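Local coordinates for protein aldo-keto reductase 1 (Coptotermes gestroi, PDB 5KET) that probably catalyses the NADPH-dependent reduction of carbonyl compounds, as a barrel-shaped aldo-keto reductase that binds NADP in its pocket, at residues Ala55-Asn60 with Asp131-Arg136; Leu88-Asn93 with Val123-Lys128; Asn192-Leu197 with Cys218-Ile223; Asn198-Gln203 with Phe245-Asp250. All blocks are in the same frame, centred on the assembly; numbering follows the deposited sequence.

Contact 1 of 4, residues Ala55-Asn60 with Asp131-Arg136; sequences AFMYQN and DNLWPR. With NAP (NADP nicotinamide-adenine-dinucleotide phosphate), chain C.
Met57 reaches Leu133 and Trp134 with the far half of its side chain, although CB itself does not point at them. CG stands anti to the backbone N (chi1 -155°), and a bend in the chain at chi3 (-76°) lays CE against Leu133, with CE 3.5 Å from Leu133 CB. The two side chains slide past each other in opposite directions. SD meanwhile settles over one face of the Trp134 indole, 4.4 Å from the centroid of its six-membered ring and displaced toward the rim, a Met-aromatic contact. Leu133 divides its branches: CD2 meets Phe56 at CE2 (3.5 Å), while CD1 lies beside the amide end of Gln59 and near Met57 CG. An alanine in place of Met57 would probably open a gap beside Leu133 CB and leave the indole face without its sulfur, freer to turn. Next along the chain, Tyr58, the predicted proton donor, turns away from this patch, its OH hydrogen-bonded to Lys87 and beside the nicotinamide. No hydrogen bond joins the two loops, so the join rests on dispersion and on a polarisable sulfur over an aromatic face, one residue before the predicted proton donor.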
# COMPACT_ATOMS: atom_id res chain seq x y z
N ALA A 55 -0.98 3.11 -7.95
CA ALA A 55 -2.26 2.43 -8.11
C ALA A 55 -3.01 3.10 -9.24
O ALA A 55 -2.77 4.27 -9.56
CB ALA A 55 -3.08 2.46 -6.82
N PHE A 56 -3.91 2.34 -9.85
CA PHE A 56 -4.69 2.93 -10.94
C PHE A 56 -5.63 3.99 -10.40
O PHE A 56 -5.93 4.96 -11.11
CB PHE A 56 -5.46 1.84 -11.70
CG PHE A 56 -6.34 2.39 -12.80
CD1 PHE A 56 -5.88 2.55 -14.11
CD2 PHE A 56 -7.63 2.76 -12.51
CE1 PHE A 56 -6.71 3.09 -15.10
CE2 PHE A 56 -8.46 3.27 -13.46
CZ PHE A 56 -8.01 3.44 -14.77
N MET A 57 -6.07 3.85 -9.16
CA MET A 57 -6.99 4.81 -8.59
C MET A 57 -6.30 6.08 -8.09
O MET A 57 -6.99 7.04 -7.71
CB MET A 57 -7.79 4.16 -7.46
CG MET A 57 -9.13 4.84 -7.22
SD MET A 57 -10.45 3.74 -6.69
CE MET A 57 -10.88 2.93 -8.22
N TYR A 58 -4.96 6.14 -8.09
CA TYR A 58 -4.27 7.36 -7.69
C TYR A 58 -4.11 8.36 -8.82
O TYR A 58 -3.80 9.52 -8.56
CB TYR A 58 -2.88 7.05 -7.12
CG TYR A 58 -2.88 6.11 -5.94
CD1 TYR A 58 -4.05 5.84 -5.24
CD2 TYR A 58 -1.72 5.50 -5.51
CE1 TYR A 58 -4.06 4.98 -4.17
CE2 TYR A 58 -1.72 4.63 -4.43
CZ TYR A 58 -2.89 4.38 -3.76
OH TYR A 58 -2.92 3.52 -2.68
N GLN A 59 -4.30 7.93 -10.07
CA GLN A 59 -4.22 8.80 -11.24
C GLN A 59 -2.89 9.54 -11.32
O GLN A 59 -2.83 10.73 -11.64
CB GLN A 59 -5.39 9.79 -11.26
CG GLN A 59 -6.76 9.14 -11.28
CD GLN A 59 -7.84 10.09 -10.83
OE1 GLN A 59 -9.03 9.84 -11.00
NE2 GLN A 59 -7.44 11.21 -10.25
N ASN A 60 -1.80 8.83 -11.03
CA ASN A 60 -0.45 9.37 -11.21
C ASN A 60 0.46 8.40 -11.97
O ASN A 60 1.65 8.69 -12.12
CB ASN A 60 0.17 9.71 -9.85
CG ASN A 60 0.05 8.59 -8.85
OD1 ASN A 60 0.22 7.42 -9.19
ND2 ASN A 60 -0.26 8.94 -7.61
N ASP A 131 -12.86 5.00 -16.61
CA ASP A 131 -12.27 6.10 -15.85
C ASP A 131 -13.22 6.62 -14.77
O ASP A 131 -13.24 7.82 -14.49
CB ASP A 131 -11.87 7.23 -16.81
N ASN A 132 -14.01 5.73 -14.17
CA ASN A 132 -15.05 6.08 -13.20
C ASN A 132 -14.74 5.38 -11.88
O ASN A 132 -15.35 4.36 -11.53
CB ASN A 132 -16.42 5.69 -13.72
CG ASN A 132 -17.54 6.42 -13.02
OD1 ASN A 132 -18.63 5.89 -12.85
ND2 ASN A 132 -17.29 7.65 -12.61
N LEU A 133 -13.78 5.94 -11.14
CA LEU A 133 -13.29 5.26 -9.95
C LEU A 133 -14.33 5.19 -8.84
O LEU A 133 -14.28 4.28 -8.00
CB LEU A 133 -12.04 5.96 -9.43
CG LEU A 133 -11.03 6.33 -10.51
CD1 LEU A 133 -9.98 7.19 -9.89
CD2 LEU A 133 -10.39 5.09 -11.13
N TRP A 134 -15.28 6.13 -8.81
CA TRP A 134 -16.34 6.17 -7.81
C TRP A 134 -17.65 6.28 -8.56
O TRP A 134 -18.10 7.39 -8.90
CB TRP A 134 -16.14 7.33 -6.84
CG TRP A 134 -14.75 7.40 -6.33
CD1 TRP A 134 -13.75 8.19 -6.81
CD2 TRP A 134 -14.19 6.63 -5.27
NE1 TRP A 134 -12.59 7.96 -6.11
CE2 TRP A 134 -12.84 7.01 -5.15
CE3 TRP A 134 -14.70 5.66 -4.40
CZ2 TRP A 134 -11.98 6.45 -4.20
CZ3 TRP A 134 -13.85 5.11 -3.45
CH2 TRP A 134 -12.51 5.50 -3.36
N PRO A 135 -18.28 5.15 -8.86
CA PRO A 135 -19.49 5.18 -9.69
C PRO A 135 -20.74 5.49 -8.88
O PRO A 135 -20.89 5.05 -7.74
CB PRO A 135 -19.54 3.76 -10.27
CG PRO A 135 -18.85 2.92 -9.23
CD PRO A 135 -17.77 3.79 -8.66
N ARG A 136 -21.64 6.24 -9.50
CA ARG A 136 -22.91 6.62 -8.90
C ARG A 136 -24.05 6.20 -9.83
O ARG A 136 -23.84 5.83 -10.98
CB ARG A 136 -22.96 8.13 -8.62
CG ARG A 136 -21.89 8.61 -7.65
PA NAP C . 2.41 8.40 5.38
O1A NAP C . 3.28 8.33 4.13
O2A NAP C . 2.74 7.84 6.56
O5B NAP C . 1.94 10.01 5.53
C5B NAP C . 2.61 10.74 4.53
C4B NAP C . 2.30 12.20 4.84
O4B NAP C . 3.24 12.66 5.78
C3B NAP C . 2.33 13.10 3.57
O3B NAP C . 1.35 14.08 3.68
C2B NAP C . 3.72 13.77 3.64
O2B NAP C . 3.70 15.10 3.35
C1B NAP C . 4.13 13.58 5.15
N9A NAP C . 5.49 13.04 5.26
C8A NAP C . 6.11 12.10 4.42
N7A NAP C . 7.38 11.83 4.81
C5A NAP C . 7.58 12.63 5.95
C6A NAP C . 8.68 12.80 6.80
N6A NAP C . 9.84 12.11 6.59
N1A NAP C . 8.63 13.65 7.87
C2A NAP C . 7.43 14.32 8.03
N3A NAP C . 6.29 14.27 7.30
C4A NAP C . 6.41 13.39 6.24
O3 NAP C . 1.10 7.56 4.94
PN NAP C . 0.49 7.78 3.51
O1N NAP C . 1.01 8.89 2.72
O2N NAP C . -0.98 7.44 3.58
O5D NAP C . 1.06 6.34 2.64
C5D NAP C . 0.97 6.66 1.33
C4D NAP C . 1.27 5.44 0.54
O4D NAP C . 0.57 4.36 1.18
C3D NAP C . 0.57 5.66 -0.81
O3D NAP C . 1.47 6.03 -1.75
C2D NAP C . 0.07 4.30 -1.16
O2D NAP C . 1.04 3.60 -1.82
C1D NAP C . -0.12 3.61 0.21
N1N NAP C . -1.59 3.63 0.42
C2N NAP C . -2.29 2.47 0.25
C3N NAP C . -3.65 2.46 0.40
C7N NAP C . -4.35 1.20 0.23
O7N NAP C . -3.81 0.18 -0.22
N7N NAP C . -5.68 1.18 0.58
C4N NAP C . -4.35 3.64 0.72
C5N NAP C . -3.63 4.81 0.87
C6N NAP C . -2.26 4.81 0.72
P2B NAP C . 4.51 15.70 1.87
O1X NAP C . 3.73 14.89 0.85
O2X NAP C . 4.36 17.20 1.87
O3X NAP C . 5.88 15.06 2.07

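Contact 2 of 4, residues Leu88-Asn93 with Val123-Lys128; sequences LPPIGN and VGFQYK
Phe125 and Ile91 owe their meeting to their first torsions. In Phe125, CG lies anti to the carbonyl carbon (chi1 -51°), and the ring runs alongside Pro90, the two side chains pointing the same way. In Ile91, CG1 sits between the backbone N and the carbonyl carbon (chi1 61°), leaving CG2 beside the backbone N, where it packs 3.6 Å from Phe125 CB and close to the plane of the ring, at its edge. The ring thus has a proline over a face and an isoleucine methyl at its rim. Pro90 CB stands 3.4 Å from the centroid of the Phe125 ring, almost straight above its centre, a CH-pi contact made by a pyrrolidine whose ring closure leaves it no chi1 rotamer to swing to.

Backbone atoms fix this pairing. Phe125 N donates to Pro90 O over 2.6 Å in a nearly straight bond (166° at the hydrogen), approaching from above the carbonyl plane. A CA-H...O contact runs the other way, from Ile91 CA to Phe125 O at 3.5 Å. Further on, Ile91 O meets Tyr127 at the edge of its ring, with Tyr127 CB 3.4 Å from that oxygen, and Asn93 CB rests on Gly124 CA. Phe125 also packs edge-to-face against Phe142 and meets Trp134.

The setting is the catalytic end of a (beta/alpha)8 barrel: the loop after strand 83-88 packs against the long excursion after strand 114-119, loop A of aldo-keto reductases, close to the predicted substrate-binding His120.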
# COMPACT_ATOMS: atom_id res chain seq x y z
N LEU A 88 -5.21 -3.15 -8.61
CA LEU A 88 -6.43 -3.28 -9.38
C LEU A 88 -7.55 -2.47 -8.74
O LEU A 88 -7.86 -2.68 -7.56
CB LEU A 88 -6.84 -4.74 -9.49
CG LEU A 88 -8.21 -4.98 -10.12
CD1 LEU A 88 -8.11 -4.99 -11.63
CD2 LEU A 88 -8.86 -6.26 -9.59
N PRO A 89 -8.20 -1.58 -9.48
CA PRO A 89 -9.18 -0.68 -8.85
C PRO A 89 -10.41 -1.42 -8.40
O PRO A 89 -10.87 -2.36 -9.07
CB PRO A 89 -9.51 0.33 -9.97
CG PRO A 89 -8.66 0.01 -11.10
CD PRO A 89 -8.03 -1.31 -10.91
N PRO A 90 -11.04 -1.00 -7.29
CA PRO A 90 -12.28 -1.65 -6.83
C PRO A 90 -13.34 -1.81 -7.92
O PRO A 90 -14.21 -2.68 -7.80
CB PRO A 90 -12.76 -0.72 -5.71
CG PRO A 90 -11.51 -0.12 -5.17
CD PRO A 90 -10.58 0.03 -6.35
N ILE A 91 -13.26 -1.01 -8.98
CA ILE A 91 -14.18 -1.18 -10.11
C ILE A 91 -13.78 -2.32 -11.02
O ILE A 91 -14.43 -2.54 -12.05
CB ILE A 91 -14.31 0.09 -10.97
CG1 ILE A 91 -12.95 0.47 -11.57
CG2 ILE A 91 -14.91 1.23 -10.15
CD1 ILE A 91 -13.02 1.63 -12.55
N GLY A 92 -12.71 -3.05 -10.68
CA GLY A 92 -12.32 -4.21 -11.45
C GLY A 92 -12.24 -5.50 -10.64
O GLY A 92 -11.60 -6.46 -11.08
N ASN A 93 -12.90 -5.55 -9.48
CA ASN A 93 -12.90 -6.76 -8.65
C ASN A 93 -13.86 -7.80 -9.22
O ASN A 93 -14.78 -8.30 -8.57
CB ASN A 93 -13.25 -6.42 -7.21
CG ASN A 93 -12.37 -5.36 -6.67
OD1 ASN A 93 -12.00 -4.44 -7.38
ND2 ASN A 93 -11.99 -5.49 -5.41
N VAL A 123 -13.57 -5.06 -1.41
CA VAL A 123 -14.92 -4.60 -1.73
C VAL A 123 -14.92 -4.10 -3.16
O VAL A 123 -14.17 -3.19 -3.51
CB VAL A 123 -15.37 -3.49 -0.76
CG1 VAL A 123 -16.72 -2.92 -1.18
CG2 VAL A 123 -15.39 -3.99 0.69
N GLY A 124 -15.77 -4.69 -3.99
CA GLY A 124 -15.84 -4.30 -5.38
C GLY A 124 -16.85 -3.18 -5.62
O GLY A 124 -17.86 -3.07 -4.94
N PHE A 125 -16.54 -2.34 -6.60
CA PHE A 125 -17.51 -1.41 -7.16
C PHE A 125 -17.98 -1.98 -8.49
O PHE A 125 -17.23 -2.66 -9.18
CB PHE A 125 -16.92 -0.01 -7.39
CG PHE A 125 -16.19 0.57 -6.21
CD1 PHE A 125 -16.34 0.04 -4.94
CD2 PHE A 125 -15.37 1.66 -6.38
CE1 PHE A 125 -15.66 0.59 -3.87
CE2 PHE A 125 -14.69 2.21 -5.32
CZ PHE A 125 -14.84 1.67 -4.05
N GLN A 126 -19.24 -1.70 -8.83
CA GLN A 126 -19.70 -2.11 -10.15
C GLN A 126 -19.01 -1.25 -11.19
O GLN A 126 -18.93 -0.03 -11.05
CB GLN A 126 -21.21 -1.97 -10.30
CG GLN A 126 -21.98 -2.21 -9.06
CD GLN A 126 -23.39 -1.74 -9.24
OE1 GLN A 126 -23.75 -1.26 -10.30
NE2 GLN A 126 -24.20 -1.85 -8.21
N TYR A 127 -18.52 -1.89 -12.23
CA TYR A 127 -17.84 -1.16 -13.30
C TYR A 127 -18.90 -0.40 -14.07
O TYR A 127 -19.69 -0.98 -14.82
CB TYR A 127 -17.03 -2.13 -14.16
CG TYR A 127 -16.40 -1.46 -15.33
CD1 TYR A 127 -15.10 -0.96 -15.27
CD2 TYR A 127 -17.11 -1.30 -16.51
CE1 TYR A 127 -14.54 -0.32 -16.37
CE2 TYR A 127 -16.57 -0.67 -17.59
CZ TYR A 127 -15.30 -0.18 -17.53
OH TYR A 127 -14.84 0.44 -18.67
N LYS A 128 -18.98 0.91 -13.85
CA LYS A 128 -19.87 1.79 -14.60
C LYS A 128 -19.11 2.65 -15.60
O LYS A 128 -19.71 3.52 -16.25
CB LYS A 128 -20.68 2.70 -13.65

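Contact 3 of 4, residues Asn192-Leu197 with Cys218-Ile223; sequences NLQVEL and CAYAPI. With NAP (NADP nicotinamide-adenine-dinucleotide phosphate), chain C.
Strand 192-196 and residues 218-220 of strand 216-220 run parallel, the axes of these segments 28° apart, with Gln194 paired to Cys218, Val195 to Ala219 and Glu196 to Tyr220. They are neighbouring strands of the (beta/alpha)8 barrel, joined through helix 204-212 in a beta-alpha-beta crossover. Cys218 N donates to Leu193 O at 2.8 Å and Tyr220 N to Val195 O at 3.2 Å, while the return bond from Val195 N to Cys218 O is weak. Leu197 N to Tyr220 O carries the ladder past the end of the first strand.

Among the side chains the Tyr220 ring dominates. Its CG takes the crowded position between the backbone N and the carbonyl carbon (chi1 80°), and the end of the ring comes back toward the neighbouring strand. One face receives Glu196, whose CA lies 3.6 Å above the plane over the centre and whose CB makes a CH-pi contact. The opposite face takes the nicotinamide, with C3N of the cofactor 3.7 Å above the plane, again over the centre. Gln194 CG comes to the ring's edge, 3.7 Å from Tyr220 CD2. Tyr220 OH is hydrogen-bonded to Asn173 ND2, fixing the outer end of this platform, and the Glu196 carboxylate receives the backbone N atoms of Arg319 and Phe320. Past the end of the first strand Leu197 CB packs on Ala219 CB, which points to the same face of the sheet as Val195, opposite Gln194 and Cys218. Beyond the second strand the backbone turns to the pyrophosphate, where Ile223 N donates to cofactor O2A at 3.0 Å.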
# COMPACT_ATOMS: atom_id res chain seq x y z
N ASN A 192 2.45 -10.65 -1.16
CA ASN A 192 2.55 -9.49 -0.29
C ASN A 192 1.15 -9.04 0.11
O ASN A 192 0.22 -9.10 -0.69
CB ASN A 192 3.30 -8.34 -1.00
CG ASN A 192 3.26 -7.04 -0.22
OD1 ASN A 192 3.98 -6.87 0.76
ND2 ASN A 192 2.43 -6.11 -0.67
N LEU A 193 1.02 -8.64 1.37
CA LEU A 193 -0.19 -8.01 1.89
C LEU A 193 0.14 -6.58 2.25
O LEU A 193 1.13 -6.32 2.95
CB LEU A 193 -0.69 -8.74 3.14
CG LEU A 193 -1.83 -7.99 3.85
CD1 LEU A 193 -3.04 -7.92 2.94
CD2 LEU A 193 -2.16 -8.61 5.18
N GLN A 194 -0.67 -5.64 1.77
CA GLN A 194 -0.44 -4.23 2.06
C GLN A 194 -1.63 -3.70 2.85
O GLN A 194 -2.73 -3.55 2.32
CB GLN A 194 -0.21 -3.43 0.77
CG GLN A 194 -0.61 -1.98 0.90
CD GLN A 194 -0.06 -1.12 -0.22
OE1 GLN A 194 0.76 -1.56 -1.00
NE2 GLN A 194 -0.56 0.09 -0.34
N VAL A 195 -1.40 -3.44 4.13
CA VAL A 195 -2.42 -2.95 5.04
C VAL A 195 -1.88 -1.73 5.76
O VAL A 195 -0.68 -1.45 5.74
CB VAL A 195 -2.85 -4.02 6.06
CG1 VAL A 195 -3.66 -5.12 5.38
CG2 VAL A 195 -1.64 -4.59 6.75
N GLU A 196 -2.78 -1.00 6.40
CA GLU A 196 -2.38 0.09 7.26
C GLU A 196 -1.62 -0.45 8.47
O GLU A 196 -2.02 -1.46 9.07
CB GLU A 196 -3.62 0.89 7.67
CG GLU A 196 -3.59 1.66 8.96
CD GLU A 196 -4.84 2.48 9.18
OE1 GLU A 196 -5.88 2.22 8.53
OE2 GLU A 196 -4.81 3.39 10.05
N LEU A 197 -0.52 0.24 8.82
CA LEU A 197 0.39 -0.25 9.85
C LEU A 197 1.38 0.84 10.24
O LEU A 197 2.05 1.41 9.36
CB LEU A 197 1.12 -1.51 9.36
CG LEU A 197 1.87 -2.44 10.33
CD1 LEU A 197 2.12 -3.80 9.67
CD2 LEU A 197 3.19 -1.85 10.80
N CYS A 218 3.61 -5.28 3.61
CA CYS A 218 4.04 -3.92 3.34
C CYS A 218 3.12 -2.97 4.09
O CYS A 218 1.89 -3.09 4.02
CB CYS A 218 4.01 -3.60 1.85
SG CYS A 218 4.30 -1.85 1.54
N ALA A 219 3.73 -2.02 4.80
CA ALA A 219 3.00 -1.11 5.67
C ALA A 219 2.79 0.22 4.96
O ALA A 219 3.77 0.90 4.63
CB ALA A 219 3.75 -0.89 6.99
N TYR A 220 1.53 0.57 4.72
CA TYR A 220 1.20 1.90 4.24
C TYR A 220 0.73 2.75 5.42
O TYR A 220 0.31 2.24 6.46
CB TYR A 220 0.15 1.86 3.13
CG TYR A 220 -1.30 1.70 3.52
CD1 TYR A 220 -2.06 2.78 3.99
CD2 TYR A 220 -1.95 0.48 3.34
CE1 TYR A 220 -3.40 2.62 4.32
CE2 TYR A 220 -3.28 0.32 3.67
CZ TYR A 220 -4.00 1.38 4.16
OH TYR A 220 -5.32 1.20 4.47
N ALA A 221 0.82 4.06 5.24
CA ALA A 221 0.68 5.02 6.32
C ALA A 221 1.65 4.72 7.48
O ALA A 221 1.24 4.71 8.64
CB ALA A 221 -0.75 5.08 6.84
N PRO A 222 2.93 4.51 7.18
CA PRO A 222 3.85 4.04 8.23
C PRO A 222 4.22 5.12 9.23
O PRO A 222 4.64 4.79 10.35
CB PRO A 222 5.07 3.58 7.44
CG PRO A 222 5.10 4.53 6.28
CD PRO A 222 3.66 4.87 5.95
N ILE A 223 4.07 6.40 8.89
CA ILE A 223 4.34 7.47 9.83
C ILE A 223 3.03 8.18 10.15
O ILE A 223 3.01 9.40 10.37
CB ILE A 223 5.41 8.44 9.30
CG1 ILE A 223 4.98 9.05 7.97
CG2 ILE A 223 6.72 7.73 9.13
CD1 ILE A 223 5.99 9.96 7.34
PA NAP C . 2.41 8.40 5.38
O1A NAP C . 3.28 8.33 4.13
O2A NAP C . 2.74 7.84 6.56
O5B NAP C . 1.94 10.01 5.53
C5B NAP C . 2.61 10.74 4.53
C4B NAP C . 2.30 12.20 4.84
O4B NAP C . 3.24 12.66 5.78
C3B NAP C . 2.33 13.10 3.57
O3B NAP C . 1.35 14.08 3.68
C2B NAP C . 3.72 13.77 3.64
O2B NAP C . 3.70 15.10 3.35
C1B NAP C . 4.13 13.58 5.15
N9A NAP C . 5.49 13.04 5.26
C8A NAP C . 6.11 12.10 4.42
N7A NAP C . 7.38 11.83 4.81
C5A NAP C . 7.58 12.63 5.95
C6A NAP C . 8.68 12.80 6.80
N6A NAP C . 9.84 12.11 6.59
N1A NAP C . 8.63 13.65 7.87
C2A NAP C . 7.43 14.32 8.03
N3A NAP C . 6.29 14.27 7.30
C4A NAP C . 6.41 13.39 6.24
O3 NAP C . 1.10 7.56 4.94
PN NAP C . 0.49 7.78 3.51
O1N NAP C . 1.01 8.89 2.72
O2N NAP C . -0.98 7.44 3.58
O5D NAP C . 1.06 6.34 2.64
C5D NAP C . 0.97 6.66 1.33
C4D NAP C . 1.27 5.44 0.54
O4D NAP C . 0.57 4.36 1.18
C3D NAP C . 0.57 5.66 -0.81
O3D NAP C . 1.47 6.03 -1.75
C2D NAP C . 0.07 4.30 -1.16
O2D NAP C . 1.04 3.60 -1.82
C1D NAP C . -0.12 3.61 0.21
N1N NAP C . -1.59 3.63 0.42
C2N NAP C . -2.29 2.47 0.25
C3N NAP C . -3.65 2.46 0.40
C7N NAP C . -4.35 1.20 0.23
O7N NAP C . -3.81 0.18 -0.22
N7N NAP C . -5.68 1.18 0.58
C4N NAP C . -4.35 3.64 0.72
C5N NAP C . -3.63 4.81 0.87
C6N NAP C . -2.26 4.81 0.72
P2B NAP C . 4.51 15.70 1.87
O1X NAP C . 3.73 14.89 0.85
O2X NAP C . 4.36 17.20 1.87
O3X NAP C . 5.88 15.06 2.07

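Contact 4 of 4, residues Asn198-Gln203 with Phe245-Asp250; sequences NVYFQQ and FDPLTD
Tyr200 carries the close-packed half of this contact, its ring laid against Pro247 and its hydroxyl on Asp250. CG is anti to the carbonyl carbon (chi1 -74°), and the ring reaches the other loop, where Pro247 CB sits over one face, 3.8 Å from the ring centroid and offset toward the rim, in a CH-pi contact. Pro247 CD is 3.5 Å from Tyr200 CE2. At the far end of the ring, Tyr200 OH donates to Asp250 OD2 over 3.0 Å, and that oxygen accepts with its anti lone pair, ring and carboxylate planes being 51° apart. The other oxygen, OD1, accepts from Val252 N, so Asp250 serves as N-cap of helix 251-260 while gripping the tyrosine. A phenylalanine in place of Tyr200 would keep the ring packing but would probably leave Asp250 OD2 without its mate and the carboxylate less fixed in its turn.

Both partners sit in turns of these loops of the (beta/alpha)8 barrel: Tyr200 lies within a type I turn from Asn198 to Phe201, and Pro247 within an Asx turn in which Leu248 N donates to Asp246 OD1. Val199 CG2 adds a looser touch to Pro247 CB at 3.9 Å. Toward solvent the packing thins: Phe245 offers just its CB, 3.7 Å from Tyr200 CE2, while its ring leads away and the residue is exposed; its side chain also touches Lys313, which makes a cation-pi contact with Tyr200.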
# COMPACT_ATOMS: atom_id res chain seq x y z
N ASN A 198 1.48 1.10 11.53
CA ASN A 198 2.46 2.00 12.13
C ASN A 198 2.49 1.70 13.63
O ASN A 198 1.92 0.70 14.08
CB ASN A 198 2.11 3.46 11.83
CG ASN A 198 0.70 3.82 12.22
OD1 ASN A 198 0.19 3.37 13.26
ND2 ASN A 198 0.05 4.64 11.41
N VAL A 199 3.15 2.56 14.41
CA VAL A 199 3.27 2.24 15.83
C VAL A 199 1.95 2.42 16.56
O VAL A 199 1.78 1.88 17.66
CB VAL A 199 4.37 3.08 16.52
CG1 VAL A 199 5.71 2.86 15.85
CG2 VAL A 199 3.97 4.54 16.56
N TYR A 200 1.00 3.17 16.00
CA TYR A 200 -0.33 3.27 16.60
C TYR A 200 -1.26 2.14 16.16
O TYR A 200 -2.32 1.97 16.77
CB TYR A 200 -0.97 4.62 16.26
CG TYR A 200 -0.38 5.78 17.03
CD1 TYR A 200 0.46 5.56 18.11
CD2 TYR A 200 -0.68 7.10 16.68
CE1 TYR A 200 1.00 6.62 18.83
CE2 TYR A 200 -0.15 8.16 17.39
CZ TYR A 200 0.69 7.91 18.46
OH TYR A 200 1.22 8.96 19.16
N PHE A 201 -0.88 1.36 15.14
CA PHE A 201 -1.67 0.32 14.50
C PHE A 201 -0.68 -0.73 13.97
O PHE A 201 -0.48 -0.92 12.77
CB PHE A 201 -2.53 0.91 13.38
CG PHE A 201 -3.65 0.02 12.94
CD1 PHE A 201 -4.59 -0.45 13.84
CD2 PHE A 201 -3.78 -0.33 11.60
CE1 PHE A 201 -5.62 -1.26 13.42
CE2 PHE A 201 -4.80 -1.14 11.18
CZ PHE A 201 -5.72 -1.61 12.10
N GLN A 202 -0.04 -1.45 14.90
CA GLN A 202 1.08 -2.31 14.53
C GLN A 202 0.66 -3.62 13.85
O GLN A 202 1.51 -4.27 13.24
CB GLN A 202 1.93 -2.62 15.76
CG GLN A 202 2.65 -1.42 16.31
CD GLN A 202 3.25 -1.65 17.68
OE1 GLN A 202 3.41 -0.71 18.46
NE2 GLN A 202 3.57 -2.90 17.98
N GLN A 203 -0.61 -4.01 13.96
CA GLN A 203 -1.14 -5.19 13.29
C GLN A 203 -0.32 -6.43 13.66
O GLN A 203 -0.02 -7.27 12.81
CB GLN A 203 -1.19 -5.01 11.76
CG GLN A 203 -2.11 -3.90 11.29
CD GLN A 203 -3.41 -4.41 10.70
OE1 GLN A 203 -4.07 -5.28 11.27
NE2 GLN A 203 -3.81 -3.84 9.56
N PHE A 245 -4.43 11.51 16.04
CA PHE A 245 -3.29 11.03 16.82
C PHE A 245 -2.05 11.04 15.95
O PHE A 245 -1.98 10.29 14.98
CB PHE A 245 -3.53 9.62 17.35
CG PHE A 245 -4.49 9.56 18.49
CD1 PHE A 245 -5.84 9.47 18.26
CD2 PHE A 245 -4.02 9.60 19.79
CE1 PHE A 245 -6.73 9.42 19.31
CE2 PHE A 245 -4.91 9.55 20.84
CZ PHE A 245 -6.27 9.46 20.60
N ASP A 246 -1.06 11.85 16.32
CA ASP A 246 0.12 11.97 15.48
C ASP A 246 1.29 11.21 16.10
O ASP A 246 1.88 11.69 17.08
CB ASP A 246 0.47 13.43 15.26
CG ASP A 246 1.36 13.64 14.05
OD1 ASP A 246 1.88 12.64 13.51
OD2 ASP A 246 1.55 14.81 13.65
N PRO A 247 1.67 10.07 15.54
CA PRO A 247 2.82 9.31 16.10
C PRO A 247 4.16 10.01 15.93
O PRO A 247 5.15 9.55 16.51
CB PRO A 247 2.78 7.99 15.32
CG PRO A 247 2.02 8.31 14.06
CD PRO A 247 1.06 9.39 14.39
N LEU A 248 4.24 11.08 15.16
CA LEU A 248 5.45 11.89 15.15
C LEU A 248 5.47 12.93 16.26
O LEU A 248 6.54 13.48 16.55
CB LEU A 248 5.61 12.59 13.80
CG LEU A 248 5.44 11.70 12.57
CD1 LEU A 248 4.87 12.52 11.46
CD2 LEU A 248 6.76 11.08 12.21
N THR A 249 4.33 13.22 16.88
CA THR A 249 4.30 14.10 18.03
C THR A 249 4.40 13.35 19.35
O THR A 249 4.55 13.99 20.39
CB THR A 249 3.03 14.95 18.06
OG1 THR A 249 1.92 14.15 18.51
CG2 THR A 249 2.76 15.53 16.68
N ASP A 250 4.29 12.02 19.32
CA ASP A 250 4.27 11.25 20.55
C ASP A 250 5.59 11.42 21.30
O ASP A 250 6.66 11.31 20.69
CB ASP A 250 4.00 9.78 20.27
CG ASP A 250 3.80 8.96 21.54
OD1 ASP A 250 4.65 9.03 22.45
OD2 ASP A 250 2.77 8.27 21.63

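Contacts 1 and 2 close first along the chain, contact 2 lying within the span of contact 1; their centres are 9 Å apart, and they touch where Phe56 and Met57 meet Pro89 and where Leu133 meets Phe125. Contacts 3 and 4 follow, their segments alternating in sequence, with centres 12 Å apart and joined by probable hydrogen bonds from Asn198 to Ala221 O and from Gln203 to Glu196 O. All four belong to one (beta/alpha)8 barrel. Contact 3 lies on its parallel strands; the other three lie mainly in connecting loops. Contacts 2 and 4, 31 Å apart, occupy opposite sides of the chain's centre, while NADP is shared by contacts 1 and 3, linking the predicted catalytic loop with the cofactor platform.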